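Local coordinates for protein galectin 2 (Gallus gallus, PDB 2YMZ) that probably binds carbohydrates as a lectin of the galectin family, whose members recognise beta-galactosides, at residues Q65-F75 / L96-R107. Numbering follows the deposited sequence.
Sequences QQEQRDKHFNF and LPDGHEVEFPNR
Strands 68-70 and 101-105 run antiparallel with axes 8.8 Å apart, too far for backbone pairing, so side chains bridge them. Asp70 and His100 meet head-on across the gap. His100 NE2 donates to Asp70 OD2 over 2.6 Å, nearly straight at 168°, on the carboxylate's syn side and in the ring plane, while the two flat groups stand almost perpendicular. Asp70 OD1 also accepts from the backbone N of His72, an Asx turn that holds the carboxylate ready for the imidazole. With CG anti to the backbone N (chi1 -169°), His72 lies over the His100 ring in an offset stack, centroids 4.1 Å apart, and each CB sits over the other's ring face. Flat imidazoles suit this place because they stack by their faces and still donate from their edges.

The contact joins edge strands of the two sheets of the galectin beta sandwich: strand 63-70 pairs with 53-60 in one, strand 101-105 with 91-95 in the other. Inside this margin, Leu96 CD2 packs against Phe75 CZ at 3.9 Å.

Asp98, in the type I turn 96-99, ties the loop after strand 68-70 to the approach to strand 101-105, a task suited to two acceptor oxygens. Its OD2 receives His72 NE2 from above the carboxylate plane and, at 2.7 Å, Asn74 ND2 through its anti lone pair; OD1 takes the backbone N of His100 in a second Asx turn.

At the other end, Arg107, long and extended enough to span the gap, turns its guanidinium edge to Gln66 O, gripped by NH1 and, at 2.7 Å, NH2; NH1 also bonds Ser58. Between these polar ends, the Gln68 amide, steeply inclined to the Phe104 ring (73°), brings OE1 near Phe104 CD1 and NE2 to 3.5 Å from Pro105 CD.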
# COMPACT_ATOMS: atom_id res chain seq x y z
N GLN A 65 -24.70 -0.68 6.18
CA GLN A 65 -25.89 -1.21 5.52
C GLN A 65 -26.14 -2.63 5.98
O GLN A 65 -25.68 -3.00 7.05
CB GLN A 65 -25.74 -1.12 3.98
CG GLN A 65 -25.32 0.28 3.61
CD GLN A 65 -26.48 1.20 3.64
OE1 GLN A 65 -27.39 1.09 2.80
NE2 GLN A 65 -26.45 2.15 4.57
N GLN A 66 -26.88 -3.36 5.21
CA GLN A 66 -27.20 -4.77 5.52
C GLN A 66 -26.05 -5.71 5.11
O GLN A 66 -25.67 -5.72 3.92
CB GLN A 66 -28.48 -5.16 4.84
CG GLN A 66 -28.82 -6.62 4.96
CD GLN A 66 -30.25 -6.84 4.56
OE1 GLN A 66 -31.10 -5.94 4.72
NE2 GLN A 66 -30.54 -8.01 3.99
N GLU A 67 -25.53 -6.49 6.07
CA GLU A 67 -24.37 -7.36 5.78
C GLU A 67 -24.73 -8.68 5.11
O GLU A 67 -25.90 -9.18 5.19
CB GLU A 67 -23.51 -7.52 7.08
CG GLU A 67 -23.91 -8.78 7.92
CD GLU A 67 -25.24 -8.73 8.55
OE1 GLU A 67 -25.99 -7.69 8.48
OE2 GLU A 67 -25.56 -9.76 9.20
N GLN A 68 -23.75 -9.30 4.43
CA GLN A 68 -23.89 -10.62 3.86
C GLN A 68 -22.89 -11.47 4.55
O GLN A 68 -21.80 -10.99 4.85
CB GLN A 68 -23.63 -10.61 2.31
CG GLN A 68 -24.78 -9.89 1.64
CD GLN A 68 -24.73 -10.02 0.13
OE1 GLN A 68 -23.82 -10.67 -0.43
NE2 GLN A 68 -25.72 -9.41 -0.55
N ARG A 69 -23.25 -12.73 4.87
CA ARG A 69 -22.38 -13.60 5.63
C ARG A 69 -22.09 -14.83 4.76
O ARG A 69 -23.01 -15.46 4.21
CB ARG A 69 -23.08 -14.01 6.98
CG ARG A 69 -23.08 -12.78 7.93
CD ARG A 69 -24.10 -12.94 9.10
NE ARG A 69 -23.85 -11.77 9.99
CZ ARG A 69 -22.87 -11.77 10.87
NH1 ARG A 69 -22.13 -12.86 11.10
NH2 ARG A 69 -22.58 -10.68 11.56
N ASP A 70 -20.82 -15.18 4.65
CA ASP A 70 -20.41 -16.42 3.96
C ASP A 70 -19.66 -17.32 4.95
O ASP A 70 -18.64 -16.94 5.52
CB ASP A 70 -19.57 -16.01 2.70
CG ASP A 70 -19.17 -17.20 1.84
OD1 ASP A 70 -19.05 -18.34 2.31
OD2 ASP A 70 -19.00 -16.97 0.64
N LYS A 71 -20.20 -18.55 5.13
CA LYS A 71 -19.70 -19.44 6.16
C LYS A 71 -18.55 -20.32 5.65
O LYS A 71 -17.96 -21.06 6.41
CB LYS A 71 -20.83 -20.30 6.72
CG LYS A 71 -21.75 -19.44 7.56
CD LYS A 71 -21.06 -19.17 8.89
CE LYS A 71 -20.51 -20.45 9.57
NZ LYS A 71 -19.89 -20.21 10.91
N HIS A 72 -18.17 -20.09 4.39
CA HIS A 72 -17.03 -20.83 3.79
C HIS A 72 -15.77 -20.14 4.26
O HIS A 72 -15.30 -19.14 3.66
CB HIS A 72 -17.10 -20.82 2.24
CG HIS A 72 -16.13 -21.77 1.60
ND1 HIS A 72 -16.52 -22.96 1.02
CD2 HIS A 72 -14.77 -21.74 1.52
CE1 HIS A 72 -15.46 -23.60 0.56
NE2 HIS A 72 -14.38 -22.88 0.85
N PHE A 73 -15.20 -20.62 5.36
CA PHE A 73 -14.16 -19.85 6.09
C PHE A 73 -12.96 -20.76 6.29
O PHE A 73 -12.92 -21.62 7.19
CB PHE A 73 -14.63 -19.51 7.52
CG PHE A 73 -13.76 -18.55 8.20
CD1 PHE A 73 -12.66 -18.96 8.96
CD2 PHE A 73 -14.01 -17.18 8.09
CE1 PHE A 73 -11.83 -18.07 9.62
CE2 PHE A 73 -13.16 -16.29 8.77
CZ PHE A 73 -12.08 -16.71 9.53
N ASN A 74 -12.00 -20.57 5.46
CA ASN A 74 -10.76 -21.35 5.50
C ASN A 74 -9.63 -20.34 5.61
O ASN A 74 -8.80 -20.19 4.67
CB ASN A 74 -10.55 -22.15 4.21
CG ASN A 74 -11.21 -23.52 4.26
OD1 ASN A 74 -11.32 -24.13 5.31
ND2 ASN A 74 -11.72 -23.97 3.12
N PHE A 75 -9.61 -19.64 6.72
CA PHE A 75 -8.52 -18.72 6.97
C PHE A 75 -7.95 -19.24 8.20
O PHE A 75 -8.66 -19.78 9.07
CB PHE A 75 -8.99 -17.27 7.18
CG PHE A 75 -9.34 -16.50 5.90
CD1 PHE A 75 -8.31 -16.09 5.05
CD2 PHE A 75 -10.65 -16.20 5.57
CE1 PHE A 75 -8.60 -15.34 3.87
CE2 PHE A 75 -10.96 -15.46 4.39
CZ PHE A 75 -9.93 -15.02 3.56
N LEU A 96 -10.85 -16.54 -2.94
CA LEU A 96 -10.09 -16.95 -1.75
C LEU A 96 -9.09 -18.03 -2.15
O LEU A 96 -9.23 -18.68 -3.21
CB LEU A 96 -11.04 -17.46 -0.67
CG LEU A 96 -12.29 -16.66 -0.27
CD1 LEU A 96 -13.16 -17.32 0.80
CD2 LEU A 96 -11.87 -15.27 0.15
N PRO A 97 -8.11 -18.29 -1.28
CA PRO A 97 -7.04 -19.30 -1.60
C PRO A 97 -7.57 -20.67 -1.99
O PRO A 97 -7.07 -21.29 -2.96
CB PRO A 97 -6.29 -19.39 -0.29
CG PRO A 97 -6.43 -17.98 0.30
CD PRO A 97 -7.85 -17.57 -0.03
N ASP A 98 -8.60 -21.14 -1.28
CA ASP A 98 -9.20 -22.44 -1.65
C ASP A 98 -10.00 -22.43 -2.96
O ASP A 98 -10.52 -23.45 -3.34
CB ASP A 98 -10.04 -23.01 -0.52
CG ASP A 98 -11.23 -22.12 -0.16
OD1 ASP A 98 -11.62 -21.21 -0.96
OD2 ASP A 98 -11.76 -22.34 0.94
N GLY A 99 -10.09 -21.29 -3.64
CA GLY A 99 -10.89 -21.20 -4.88
C GLY A 99 -12.36 -20.82 -4.67
O GLY A 99 -13.03 -20.47 -5.62
N HIS A 100 -12.86 -20.83 -3.43
CA HIS A 100 -14.17 -20.25 -3.18
C HIS A 100 -14.22 -18.76 -3.60
O HIS A 100 -13.26 -18.03 -3.41
CB HIS A 100 -14.53 -20.39 -1.70
CG HIS A 100 -15.90 -19.87 -1.39
ND1 HIS A 100 -17.05 -20.52 -1.80
CD2 HIS A 100 -16.31 -18.77 -0.71
CE1 HIS A 100 -18.10 -19.84 -1.39
NE2 HIS A 100 -17.68 -18.77 -0.73
N GLU A 101 -15.37 -18.32 -4.12
CA GLU A 101 -15.60 -16.92 -4.50
C GLU A 101 -16.70 -16.34 -3.64
O GLU A 101 -17.77 -16.95 -3.44
CB GLU A 101 -16.00 -16.86 -5.99
CG GLU A 101 -14.84 -17.30 -6.87
CD GLU A 101 -15.22 -17.32 -8.33
OE1 GLU A 101 -16.42 -17.44 -8.61
OE2 GLU A 101 -14.31 -17.20 -9.17
N VAL A 102 -16.40 -15.19 -3.05
CA VAL A 102 -17.42 -14.43 -2.37
C VAL A 102 -17.86 -13.34 -3.29
O VAL A 102 -17.04 -12.55 -3.80
CB VAL A 102 -16.87 -13.85 -1.05
CG1 VAL A 102 -17.96 -13.00 -0.34
CG2 VAL A 102 -16.36 -14.97 -0.18
N GLU A 103 -19.17 -13.29 -3.56
CA GLU A 103 -19.72 -12.26 -4.40
C GLU A 103 -20.48 -11.20 -3.55
O GLU A 103 -21.18 -11.52 -2.59
CB GLU A 103 -20.63 -12.97 -5.41
CG GLU A 103 -21.21 -12.13 -6.50
CD GLU A 103 -21.98 -12.99 -7.51
OE1 GLU A 103 -21.32 -13.69 -8.34
OE2 GLU A 103 -23.24 -12.97 -7.46
N PHE A 104 -20.30 -9.95 -3.84
CA PHE A 104 -21.01 -8.86 -3.12
C PHE A 104 -21.48 -7.78 -4.09
O PHE A 104 -20.67 -7.27 -4.91
CB PHE A 104 -20.06 -8.17 -2.10
CG PHE A 104 -20.76 -7.24 -1.16
CD1 PHE A 104 -21.68 -7.76 -0.20
CD2 PHE A 104 -20.52 -5.87 -1.17
CE1 PHE A 104 -22.33 -6.92 0.70
CE2 PHE A 104 -21.20 -5.00 -0.29
CZ PHE A 104 -22.11 -5.53 0.65
N PRO A 105 -22.77 -7.37 -3.99
CA PRO A 105 -23.29 -6.41 -4.96
C PRO A 105 -22.66 -5.04 -4.83
O PRO A 105 -22.32 -4.57 -3.75
CB PRO A 105 -24.78 -6.30 -4.61
CG PRO A 105 -24.82 -6.61 -3.14
CD PRO A 105 -23.82 -7.73 -2.99
N ASN A 106 -22.45 -4.43 -6.00
CA ASN A 106 -22.06 -3.03 -6.05
C ASN A 106 -23.31 -2.23 -5.91
O ASN A 106 -23.80 -1.65 -6.91
CB ASN A 106 -21.38 -2.73 -7.44
CG ASN A 106 -20.86 -1.32 -7.55
OD1 ASN A 106 -20.87 -0.56 -6.60
ND2 ASN A 106 -20.35 -0.94 -8.76
N ARG A 107 -23.83 -2.20 -4.67
CA ARG A 107 -25.13 -1.61 -4.34
C ARG A 107 -25.29 -0.18 -4.74
O ARG A 107 -26.38 0.21 -5.16
CB ARG A 107 -25.29 -1.59 -2.81
CG ARG A 107 -25.42 -2.94 -2.25
CD ARG A 107 -25.35 -2.83 -0.73
NE ARG A 107 -25.79 -4.13 -0.31
CZ ARG A 107 -25.63 -4.57 0.92
NH1 ARG A 107 -24.98 -3.83 1.79
NH2 ARG A 107 -26.12 -5.78 1.22
O HOH W 1 -9.40 -20.05 1.39